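Local coordinates for protein aspartate--tRNA(Asp/Asn) ligase (Thermus thermophilus, PDB 1N9W) that charges both tRNA(Asp) and tRNA(Asn) with L-aspartate, first activating the amino acid with ATP and then transferring it to the acceptor end of the tRNA, at residues F223-D226 / E227-M231; Y376-V379 / F380-G383. One frame throughout, in Å; residues are numbered along the deposited sequence.

Contact 1: residues F223-D226 / E227-M231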
loop_
_atom_site.group_PDB
_atom_site.type_symbol
_atom_site.label_atom_id
_atom_site.label_comp_id
_atom_site.label_asym_id
_atom_site.label_seq_id
_atom_site.Cartn_x
_atom_site.Cartn_y
_atom_site.Cartn_z
ATOM N N PHE B 223 -4.179 -17.221 -16.200
ATOM C CA PHE B 223 -5.095 -18.361 -16.281
ATOM C C PHE B 223 -6.553 -17.925 -16.395
ATOM O O PHE B 223 -7.437 -18.481 -15.746
ATOM C CB PHE B 223 -4.920 -19.276 -15.070
ATOM C CG PHE B 223 -3.603 -19.981 -15.044
ATOM C CD1 PHE B 223 -3.307 -20.959 -15.980
ATOM C CD2 PHE B 223 -2.639 -19.640 -14.106
ATOM C CE1 PHE B 223 -2.065 -21.590 -15.985
ATOM C CE2 PHE B 223 -1.396 -20.264 -14.108
ATOM C CZ PHE B 223 -1.109 -21.241 -15.051
ATOM N N ILE B 224 -6.796 -16.922 -17.227
ATOM C CA ILE B 224 -8.146 -16.431 -17.434
ATOM C C ILE B 224 -8.718 -17.040 -18.715
ATOM O O ILE B 224 -7.977 -17.577 -19.543
ATOM C CB ILE B 224 -8.165 -14.898 -17.570
ATOM C CG1 ILE B 224 -7.312 -14.479 -18.770
ATOM C CG2 ILE B 224 -7.637 -14.255 -16.284
ATOM C CD1 ILE B 224 -7.406 -13.004 -19.097
ATOM N N ALA B 225 -10.036 -16.946 -18.873
ATOM C CA ALA B 225 -10.716 -17.467 -20.053
ATOM C C ALA B 225 -10.766 -16.380 -21.127
ATOM O O ALA B 225 -10.575 -16.661 -22.306
ATOM C CB ALA B 225 -12.134 -17.918 -19.688
ATOM N N ASP B 226 -11.019 -15.144 -20.700
ATOM C CA ASP B 226 -11.100 -13.986 -21.595
ATOM C C ASP B 226 -11.138 -12.689 -20.780
ATOM O O ASP B 226 -11.017 -12.720 -19.554
ATOM C CB ASP B 226 -12.354 -14.079 -22.470
ATOM C CG ASP B 226 -13.585 -14.492 -21.681
ATOM O OD1 ASP B 226 -13.720 -14.076 -20.508
ATOM O OD2 ASP B 226 -14.428 -15.225 -22.237
ATOM N N GLU B 227 -11.316 -11.552 -21.450
ATOM C CA GLU B 227 -11.357 -10.264 -20.752
ATOM C C GLU B 227 -12.557 -10.163 -19.810
ATOM O O GLU B 227 -12.584 -9.322 -18.910
ATOM C CB GLU B 227 -11.385 -9.094 -21.752
ATOM C CG GLU B 227 -12.739 -8.825 -22.413
ATOM C CD GLU B 227 -13.116 -9.859 -23.464
ATOM O OE1 GLU B 227 -14.219 -9.745 -24.039
ATOM O OE2 GLU B 227 -12.313 -10.782 -23.719
ATOM N N GLU B 228 -13.538 -11.035 -20.016
ATOM C CA GLU B 228 -14.745 -11.050 -19.203
ATOM C C GLU B 228 -14.439 -11.392 -17.749
ATOM O O GLU B 228 -15.188 -11.014 -16.847
ATOM C CB GLU B 228 -15.746 -12.060 -19.772
ATOM C CG GLU B 228 -17.180 -11.823 -19.336
ATOM C CD GLU B 228 -17.669 -10.435 -19.713
ATOM O OE1 GLU B 228 -17.476 -10.033 -20.883
ATOM O OE2 GLU B 228 -18.246 -9.744 -18.843
ATOM N N ASP B 229 -13.350 -12.120 -17.524
ATOM C CA ASP B 229 -12.964 -12.474 -16.158
ATOM C C ASP B 229 -12.524 -11.213 -15.422
ATOM O O ASP B 229 -12.806 -11.047 -14.234
ATOM C CB ASP B 229 -11.817 -13.486 -16.145
ATOM C CG ASP B 229 -12.274 -14.884 -16.483
ATOM O OD1 ASP B 229 -13.467 -15.193 -16.278
ATOM O OD2 ASP B 229 -11.436 -15.687 -16.940
ATOM N N LEU B 230 -11.840 -10.330 -16.145
ATOM C CA LEU B 230 -11.348 -9.077 -15.587
ATOM C C LEU B 230 -12.499 -8.156 -15.178
ATOM O O LEU B 230 -12.485 -7.582 -14.082
ATOM C CB LEU B 230 -10.452 -8.369 -16.605
ATOM C CG LEU B 230 -9.398 -9.236 -17.288
ATOM C CD1 LEU B 230 -8.582 -8.390 -18.259
ATOM C CD2 LEU B 230 -8.494 -9.861 -16.241
ATOM N N MET B 231 -13.492 -8.019 -16.058
ATOM C CA MET B 231 -14.646 -7.160 -15.780
ATOM C C MET B 231 -15.437 -7.653 -14.568
ATOM O O MET B 231 -15.798 -6.861 -13.694
ATOM C CB MET B 231 -15.553 -7.048 -17.026
ATOM C CG MET B 231 -15.123 -5.933 -17.998
ATOM S SD MET B 231 -16.074 -5.767 -19.563
ATOM C CE MET B 231 -15.024 -6.721 -20.686
#

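Contact 2: residues Y376-V379 / F380-G383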
loop_
_atom_site.group_PDB
_atom_site.type_symbol
_atom_site.label_atom_id
_atom_site.label_comp_id
_atom_site.label_asym_id
_atom_site.label_seq_id
_atom_site.Cartn_x
_atom_site.Cartn_y
_atom_site.Cartn_z
ATOM N N TYR B 376 11.666 -7.421 -24.199
ATOM C CA TYR B 376 10.281 -7.545 -23.768
ATOM C C TYR B 376 9.705 -8.892 -24.192
ATOM O O TYR B 376 8.955 -9.522 -23.447
ATOM C CB TYR B 376 9.447 -6.420 -24.387
ATOM C CG TYR B 376 7.963 -6.523 -24.117
ATOM C CD1 TYR B 376 7.446 -6.260 -22.853
ATOM C CD2 TYR B 376 7.078 -6.903 -25.125
ATOM C CE1 TYR B 376 6.080 -6.372 -22.599
ATOM C CE2 TYR B 376 5.711 -7.019 -24.882
ATOM C CZ TYR B 376 5.219 -6.754 -23.618
ATOM O OH TYR B 376 3.870 -6.878 -23.369
ATOM N N LEU B 377 10.070 -9.321 -25.396
ATOM C CA LEU B 377 9.588 -10.577 -25.960
ATOM C C LEU B 377 10.141 -11.823 -25.262
ATOM O O LEU B 377 9.528 -12.885 -25.310
ATOM C CB LEU B 377 9.929 -10.629 -27.457
ATOM C CG LEU B 377 9.357 -9.535 -28.367
ATOM C CD1 LEU B 377 10.028 -9.604 -29.730
ATOM C CD2 LEU B 377 7.849 -9.693 -28.500
ATOM N N GLU B 378 11.290 -11.687 -24.612
ATOM C CA GLU B 378 11.925 -12.806 -23.929
ATOM C C GLU B 378 11.034 -13.658 -23.039
ATOM O O GLU B 378 10.857 -14.851 -23.292
ATOM C CB GLU B 378 13.121 -12.315 -23.118
ATOM C CG GLU B 378 14.396 -12.278 -23.925
ATOM C CD GLU B 378 14.823 -13.664 -24.373
ATOM O OE1 GLU B 378 15.686 -13.761 -25.267
ATOM O OE2 GLU B 378 14.300 -14.659 -23.826
ATOM N N VAL B 379 10.476 -13.058 -21.995
ATOM C CA VAL B 379 9.626 -13.810 -21.080
ATOM C C VAL B 379 8.526 -14.590 -21.795
ATOM O O VAL B 379 8.209 -15.711 -21.405
ATOM C CB VAL B 379 8.977 -12.886 -20.017
ATOM C CG1 VAL B 379 8.025 -11.907 -20.679
ATOM C CG2 VAL B 379 8.245 -13.727 -18.983
ATOM N N PHE B 380 7.951 -14.011 -22.843
ATOM C CA PHE B 380 6.879 -14.689 -23.559
ATOM C C PHE B 380 7.342 -15.929 -24.326
ATOM O O PHE B 380 6.592 -16.504 -25.113
ATOM C CB PHE B 380 6.166 -13.721 -24.500
ATOM C CG PHE B 380 5.512 -12.573 -23.793
ATOM C CD1 PHE B 380 6.237 -11.423 -23.487
ATOM C CD2 PHE B 380 4.172 -12.641 -23.415
ATOM C CE1 PHE B 380 5.638 -10.362 -22.818
ATOM C CE2 PHE B 380 3.566 -11.584 -22.744
ATOM C CZ PHE B 380 4.300 -10.439 -22.445
ATOM N N LYS B 381 8.584 -16.328 -24.091
ATOM C CA LYS B 381 9.140 -17.515 -24.716
ATOM C C LYS B 381 9.215 -18.595 -23.641
ATOM O O LYS B 381 9.926 -19.591 -23.782
ATOM C CB LYS B 381 10.531 -17.213 -25.278
ATOM C CG LYS B 381 10.492 -16.500 -26.619
ATOM C CD LYS B 381 11.754 -15.692 -26.882
ATOM C CE LYS B 381 12.965 -16.407 -26.509
ATOM N NZ LYS B 381 14.201 -15.996 -26.815
ATOM N N TYR B 382 8.474 -18.381 -22.555
ATOM C CA TYR B 382 8.459 -19.327 -21.451
ATOM C C TYR B 382 7.062 -19.613 -20.927
ATOM O O TYR B 382 6.774 -19.439 -19.743
ATOM C CB TYR B 382 9.366 -18.832 -20.329
ATOM C CG TYR B 382 10.817 -18.776 -20.746
ATOM C CD1 TYR B 382 11.599 -19.931 -20.778
ATOM C CD2 TYR B 382 11.400 -17.572 -21.154
ATOM C CE1 TYR B 382 12.926 -19.890 -21.207
ATOM C CE2 TYR B 382 12.723 -17.521 -21.585
ATOM C CZ TYR B 382 13.480 -18.685 -21.610
ATOM O OH TYR B 382 14.786 -18.640 -22.040
ATOM N N GLY B 383 6.200 -20.052 -21.839
ATOM C CA GLY B 383 4.838 -20.406 -21.496
ATOM C C GLY B 383 4.041 -19.427 -20.660
ATOM O O GLY B 383 3.331 -19.838 -19.740
#

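Contact 1: residues F223-D226 / E227-M231
The backbone N-H of A225 points almost straight at the carboxylate of D229, with A225 N 2.7 Å from D229 OD2 and an N-H...O angle of 177°. The amide meets OD2 nearly along its C-O axis, and the same oxygen lies 3.4 Å from I224 CB, past which the aspartate side chain runs in the opposite direction. D229 CG sits anti to its own carbonyl carbon (chi1 -76°), which turns the carboxylate back toward the loop. D229 OD1 is salt-bridged to R232, which probably eases the like-charge approach of D226 OD1, 4.4 Å from D229 OD1.

D226 is the N-cap of helix 227-248, the helix that follows strand 215-222 in the class II catalytic domain. Its OD1 accepts a weak capping bond from E228 N at 3.1 Å, while its carbonyl O receives D229 N at 3.2 Å. The D226 and E228 side chains set off side by side in the same direction, D226 OD1 3.0 Å from E228 CB, but the end of E228 leads off to a salt bridge with R269. On the buried side I224 CD1 approaches L230 CD2 at 4.4 Å, and L230 in turn packs on F337 of strand 336-341.

Contact 2: residues Y376-V379 / F380-G383
A backbone bond of 2.9 Å from Y382 N to V379 O, preceded by a less certain one from K381 N to E378 O, turns the chain between helix 374-377 and strand 387-393. Both link residues three apart, consistent with overlapping type I turns. This segment belongs to the class II catalytic domain and lies against the second subunit of the homodimer.

Y376 and F380, four residues apart, meet through their rings. F380 CE1 lies over one face of the Y376 ring, displaced toward its rim and 3.7 Å from Y376 CZ; the two planes are inclined at 50°. With Y376 CG anti to the backbone N (chi1 174°), the phenol reaches across to helix 181-190, where its OH is hydrogen-bonded to Q184. The F380 ring also brings its edge to the backbone, CD1 standing 3.3 Å from Y376 O, while V379 CG1 comes against it obliquely at 3.4 Å from that same CD1. L359 of helix 356-364 packs on F380 as well.

Toward the partner chain polar and packing contacts are mixed. Y382 sets the edge of its ring near V379 O, and its hydroxyl is hydrogen-bonded to the carbonyl of P91 of the second subunit; Y113 of that subunit packs on both E378 and V379. E378 and K381 form a salt bridge with a bent lysine chain (chi3 43°) that brings its ammonium to both carboxylate oxygens, K381 NZ lying 3.1 Å from E378 OE1 and 3.3 Å from E378 OE2, each a weak hydrogen bond.

Both contacts show how a chain shapes a helix end with its own neighbouring residues: contact 1 lies at the start of helix 227-248, contact 2 at the end region of a different helix, 374-377, and the loop beyond. Their centres lie 21 Å apart, with nearest atoms about 7 Å apart, so they do not touch. Each is partly buried, but contact 2 has more buried residues. Side-chain carboxylates accepting backbone N-H groups mark contact 1, whereas contact 2 combines aromatic packing, backbone-to-backbone turns and a lysine-glutamate pair. Contact 2 meets the second subunit through several residues, contact 1 through F223 alone. The side chains of L230 and F380 are each about 6 Å from that of R352, predicted to bind L-aspartate.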